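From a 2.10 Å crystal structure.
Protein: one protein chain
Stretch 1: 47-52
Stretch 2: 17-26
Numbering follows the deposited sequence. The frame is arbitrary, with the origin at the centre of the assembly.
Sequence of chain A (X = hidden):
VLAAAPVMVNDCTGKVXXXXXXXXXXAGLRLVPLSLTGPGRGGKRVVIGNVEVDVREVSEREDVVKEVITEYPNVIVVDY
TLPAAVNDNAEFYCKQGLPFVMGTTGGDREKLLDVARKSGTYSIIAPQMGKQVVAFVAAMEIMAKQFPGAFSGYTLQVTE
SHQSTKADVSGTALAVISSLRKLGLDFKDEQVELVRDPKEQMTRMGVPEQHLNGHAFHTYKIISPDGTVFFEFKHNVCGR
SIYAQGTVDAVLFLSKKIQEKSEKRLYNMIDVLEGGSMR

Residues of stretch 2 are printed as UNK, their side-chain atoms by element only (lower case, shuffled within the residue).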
ATOM      1  N   VAL A  47      11.657 -35.970  14.712  1.00 39.78           N
ATOM      2  CA  VAL A  47      11.684 -36.038  13.249  1.00 40.85           C
ATOM      3  C   VAL A  47      11.121 -34.740  12.662  1.00 39.80           C
ATOM      4  O   VAL A  47       9.989 -34.401  12.929  1.00 39.97           O
ATOM      5  CB  VAL A  47      10.881 -37.239  12.706  1.00 43.76           C
ATOM      6  CG1 VAL A  47      11.264 -37.485  11.251  1.00 45.54           C
ATOM      7  CG2 VAL A  47      11.132 -38.495  13.537  1.00 45.34           C
ATOM      8  N   ILE A  48      11.936 -34.017  11.896  1.00 39.23           N
ATOM      9  CA  ILE A  48      11.505 -32.815  11.140  1.00 39.17           C
ATOM     10  C   ILE A  48      11.577 -33.170   9.663  1.00 41.36           C
ATOM     11  O   ILE A  48      12.656 -33.281   9.102  1.00 41.39           O
ATOM     12  CB  ILE A  48      12.397 -31.576  11.414  1.00 37.27           C
ATOM     13  CG1 ILE A  48      12.397 -31.176  12.903  1.00 36.00           C
ATOM     14  CG2 ILE A  48      11.981 -30.353  10.561  1.00 37.77           C
ATOM     15  CD1 ILE A  48      11.017 -31.068  13.520  1.00 36.87           C
ATOM     16  N   GLY A  49      10.422 -33.352   9.030  1.00 43.61           N
ATOM     17  CA  GLY A  49      10.380 -33.916   7.681  1.00 46.83           C
ATOM     18  C   GLY A  49      10.882 -35.346   7.753  1.00 48.20           C
ATOM     19  O   GLY A  49      10.332 -36.147   8.512  1.00 49.09           O
ATOM     20  N   ASN A  50      11.944 -35.642   7.013  1.00 49.13           N
ATOM     21  CA  ASN A  50      12.660 -36.931   7.113  1.00 50.83           C
ATOM     22  C   ASN A  50      14.037 -36.754   7.744  1.00 48.58           C
ATOM     23  O   ASN A  50      14.945 -37.570   7.516  1.00 50.42           O
ATOM     24  CB  ASN A  50      12.801 -37.596   5.741  1.00 54.97           C
ATOM     25  CG  ASN A  50      11.573 -38.395   5.351  1.00 58.60           C
ATOM     26  OD1 ASN A  50      10.874 -38.965   6.201  1.00 58.82           O
ATOM     27  ND2 ASN A  50      11.311 -38.464   4.040  1.00 62.26           N
ATOM     28  N   VAL A  51      14.201 -35.712   8.554  1.00 45.01           N
ATOM     29  CA  VAL A  51      15.474 -35.424   9.229  1.00 43.30           C
ATOM     30  C   VAL A  51      15.286 -35.633  10.727  1.00 42.01           C
ATOM     31  O   VAL A  51      14.395 -35.062  11.339  1.00 40.62           O
ATOM     32  CB  VAL A  51      15.965 -33.988   8.952  1.00 41.13           C
ATOM     33  CG1 VAL A  51      17.256 -33.672   9.715  1.00 39.62           C
ATOM     34  CG2 VAL A  51      16.118 -33.777   7.448  1.00 42.77           C
ATOM     35  N   GLU A  52      16.137 -36.471  11.298  1.00 43.25           N
ATOM     36  CA  GLU A  52      16.091 -36.806  12.703  1.00 42.80           C
ATOM     37  C   GLU A  52      16.982 -35.805  13.420  1.00 40.36           C
ATOM     38  O   GLU A  52      18.154 -35.728  13.124  1.00 40.56           O
ATOM     39  CB  GLU A  52      16.577 -38.238  12.881  1.00 46.28           C
ATOM     40  CG  GLU A  52      16.468 -38.755  14.317  1.00 47.18           C
ATOM     41  CD  GLU A  52      17.277 -40.010  14.565  1.00 50.77           C
ATOM     42  OE1 GLU A  52      16.987 -41.030  13.876  1.00 53.90           O
ATOM     43  OE2 GLU A  52      18.200 -39.935  15.426  1.00 51.36           O
ATOM     44  N   UNK A  17       9.521 -22.692  16.523  1.00 29.73           N
ATOM     45  CA  UNK A  17      10.763 -23.379  16.183  1.00 28.30           C
ATOM     46  C   UNK A  17      10.557 -24.621  15.331  1.00 27.88           C
ATOM     47  O   UNK A  17      11.197 -24.744  14.301  1.00 27.01           O
ATOM     48  N   UNK A  18       9.617 -25.489  15.711  1.00 29.02           N
ATOM     49  CA  UNK A  18       9.209 -26.648  14.871  1.00 29.89           C
ATOM     50  C   UNK A  18       8.701 -26.221  13.473  1.00 30.67           C
ATOM     51  O   UNK A  18       9.118 -26.780  12.463  1.00 30.27           O
ATOM     52  c   UNK A  18       6.753 -29.587  15.601  1.00 35.30           C
ATOM     53  o   UNK A  18       7.209 -29.982  16.667  1.00 34.88           O
ATOM     54  n   UNK A  18       5.571 -30.006  15.113  1.00 37.85           N
ATOM     55  c   UNK A  18       7.510 -28.590  14.761  1.00 33.35           C
ATOM     56  c   UNK A  18       8.099 -27.437  15.566  1.00 31.66           C
ATOM     57  N   UNK A  19       7.780 -25.251  13.435  1.00 31.48           N
ATOM     58  CA  UNK A  19       7.258 -24.731  12.165  1.00 32.42           C
ATOM     59  C   UNK A  19       8.391 -24.208  11.277  1.00 31.20           C
ATOM     60  O   UNK A  19       8.433 -24.553  10.112  1.00 31.74           O
ATOM     61  c   UNK A  19       6.200 -23.677  12.410  1.00 34.00           C
ATOM     62  N   UNK A  20       9.354 -23.470  11.845  1.00 30.11           N
ATOM     63  CA  UNK A  20      10.490 -22.962  11.073  1.00 29.21           C
ATOM     64  C   UNK A  20      11.336 -24.093  10.484  1.00 28.42           C
ATOM     65  O   UNK A  20      11.780 -24.026   9.317  1.00 27.93           O
ATOM     66  c   UNK A  20      11.395 -22.042  11.919  1.00 28.62           C
ATOM     67  c   UNK A  20      12.741 -21.738  11.234  1.00 27.82           C
ATOM     68  c   UNK A  20      10.669 -20.738  12.222  1.00 30.03           C
ATOM     69  N   UNK A  21      11.577 -25.110  11.304  1.00 27.69           N
ATOM     70  CA  UNK A  21      12.421 -26.224  10.873  1.00 27.69           C
ATOM     71  C   UNK A  21      11.753 -27.008   9.743  1.00 29.01           C
ATOM     72  O   UNK A  21      12.389 -27.394   8.786  1.00 28.84           O
ATOM     73  c   UNK A  21      12.745 -27.148  12.051  1.00 27.24           C
ATOM     74  N   UNK A  22      10.463 -27.245   9.887  1.00 30.99           N
ATOM     75  CA  UNK A  22       9.687 -27.955   8.871  1.00 33.77           C
ATOM     76  C   UNK A  22       9.611 -27.211   7.560  1.00 33.59           C
ATOM     77  O   UNK A  22       9.693 -27.830   6.499  1.00 34.46           O
ATOM     78  o   UNK A  22       6.322 -29.651  11.498  1.00 45.27           O
ATOM     79  o   UNK A  22       6.928 -31.088   9.876  1.00 46.68           O
ATOM     80  c   UNK A  22       7.115 -30.082  10.627  1.00 43.24           C
ATOM     81  c   UNK A  22       8.374 -29.300  10.459  1.00 38.85           C
ATOM     82  c   UNK A  22       8.286 -28.252   9.378  1.00 36.85           C
ATOM     83  N   UNK A  23       9.475 -25.896   7.657  1.00 32.40           N
ATOM     84  CA  UNK A  23       9.467 -25.029   6.490  1.00 32.87           C
ATOM     85  C   UNK A  23      10.846 -24.936   5.872  1.00 31.66           C
ATOM     86  O   UNK A  23      10.948 -24.880   4.632  1.00 32.73           O
ATOM     87  c   UNK A  23       8.966 -23.655   6.861  1.00 33.02           C
ATOM     88  N   UNK A  24      11.901 -24.932   6.697  1.00 29.66           N
ATOM     89  CA  UNK A  24      13.271 -24.915   6.176  1.00 28.99           C
ATOM     90  C   UNK A  24      13.542 -26.178   5.358  1.00 30.19           C
ATOM     91  O   UNK A  24      14.097 -26.104   4.271  1.00 30.63           O
ATOM     92  c   UNK A  24      14.304 -24.737   7.314  1.00 27.46           C
ATOM     93  N   UNK A  25      13.136 -27.321   5.904  1.00 31.09           N
ATOM     94  CA  UNK A  25      13.342 -28.655   5.292  1.00 32.97           C
ATOM     95  C   UNK A  25      12.585 -28.751   3.951  1.00 35.16           C
ATOM     96  O   UNK A  25      13.167 -29.095   2.952  1.00 36.18           O
ATOM     97  c   UNK A  25      14.001 -29.968   7.324  1.00 32.51           C
ATOM     98  c   UNK A  25      12.668 -31.096   5.590  1.00 36.51           C
ATOM     99  c   UNK A  25      12.923 -29.785   6.274  1.00 33.69           C
ATOM    100  N   UNK A  26      11.299 -28.426   3.961  1.00 36.12           N
ATOM    101  CA  UNK A  26      10.450 -28.423   2.772  1.00 38.82           C
ATOM    102  C   UNK A  26      10.935 -27.477   1.661  1.00 39.08           C
ATOM    103  O   UNK A  26      10.837 -27.809   0.506  1.00 41.19           O
ATOM    104  c   UNK A  26       9.021 -28.082   3.157  1.00 39.71           C
TER

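Position 17 has backbone atoms and no side-chain atoms. It lies out of reach of stretch 1. It is Gly17.

Position 18 carries three carbons in an unbranched run, the third bearing one oxygen and one nitrogen. It touches Ile48 marginally. A terminal amide on a two-carbon arm makes it Gln18. Its CG comes to 4.5 Å from Ile48 CD1.

Position 19 has a single side-chain carbon, CB, which points away from stretch 1. It is Ala19.

Position 20 has three carbons, with two branching from the first. Its side chain is out of reach of stretch 1. Branching at CB without further atoms gives Val20.

Position 21 has one carbon, pointing toward stretch 1. Its CB lies 3.6 Å from Ile48 CG2, and its backbone C lies 3.5 Å from the same methyl. It is Ala21. Ile48 CG2 thus lies against both the side chain and the backbone here.

Position 22 has three carbons in a row, the third carrying two oxygens. It touches Ile48 and comes near Gly49. Its N is 3.5 Å from Ile48 CG2. The carboxylate on a two-carbon arm identifies Glu22. Its CG is 3.8 Å from Ile48 CG2, so the aliphatic part packs on the isoleucine. The OE2 atom remains 4.2 Å from Gly49 N, and no hydrogen bond joins them.

Position 23 has one carbon, directed away from stretch 1. It is Ala23.

Position 24 also has one carbon. It points sideways, is buried, and does not touch stretch 1. It is Ala24.

Position 25 has three carbons, two of them branching from CB, which points toward stretch 1. It touches Ile48, Gly49 and Val51. It is Val25. Its CG2 lies 3.8 Å from Ile48 CG2 and 4.4 Å from Val51 CG2. Its CG1 lies 4.2 Å from Gly49 CA.

Position 26 has one carbon, set sideways and clear of stretch 1. It is Ala26.

The contact is mainly apolar, with no hydrogen bonds between the stretches. Stretch 2 is helical throughout, so positions 18, 21, 22 and 25 share one side and meet stretch 1. Ile48 is the centre, its CG2 set against Ala21, Glu22 and Val25. A type II' turn from Ile48 to Val51 brings both residues to Val25. The turn is closed by Val51 N to Ile48 O (2.9 Å) and Ile48 N to Val51 O (2.7 Å). Gly49 has positive phi, which favours glycine. An ideal CB there would sit 2.7 Å from Val25 CG1, a clash.

Stretch 2, residues 17-26: GQAVAEAAVA
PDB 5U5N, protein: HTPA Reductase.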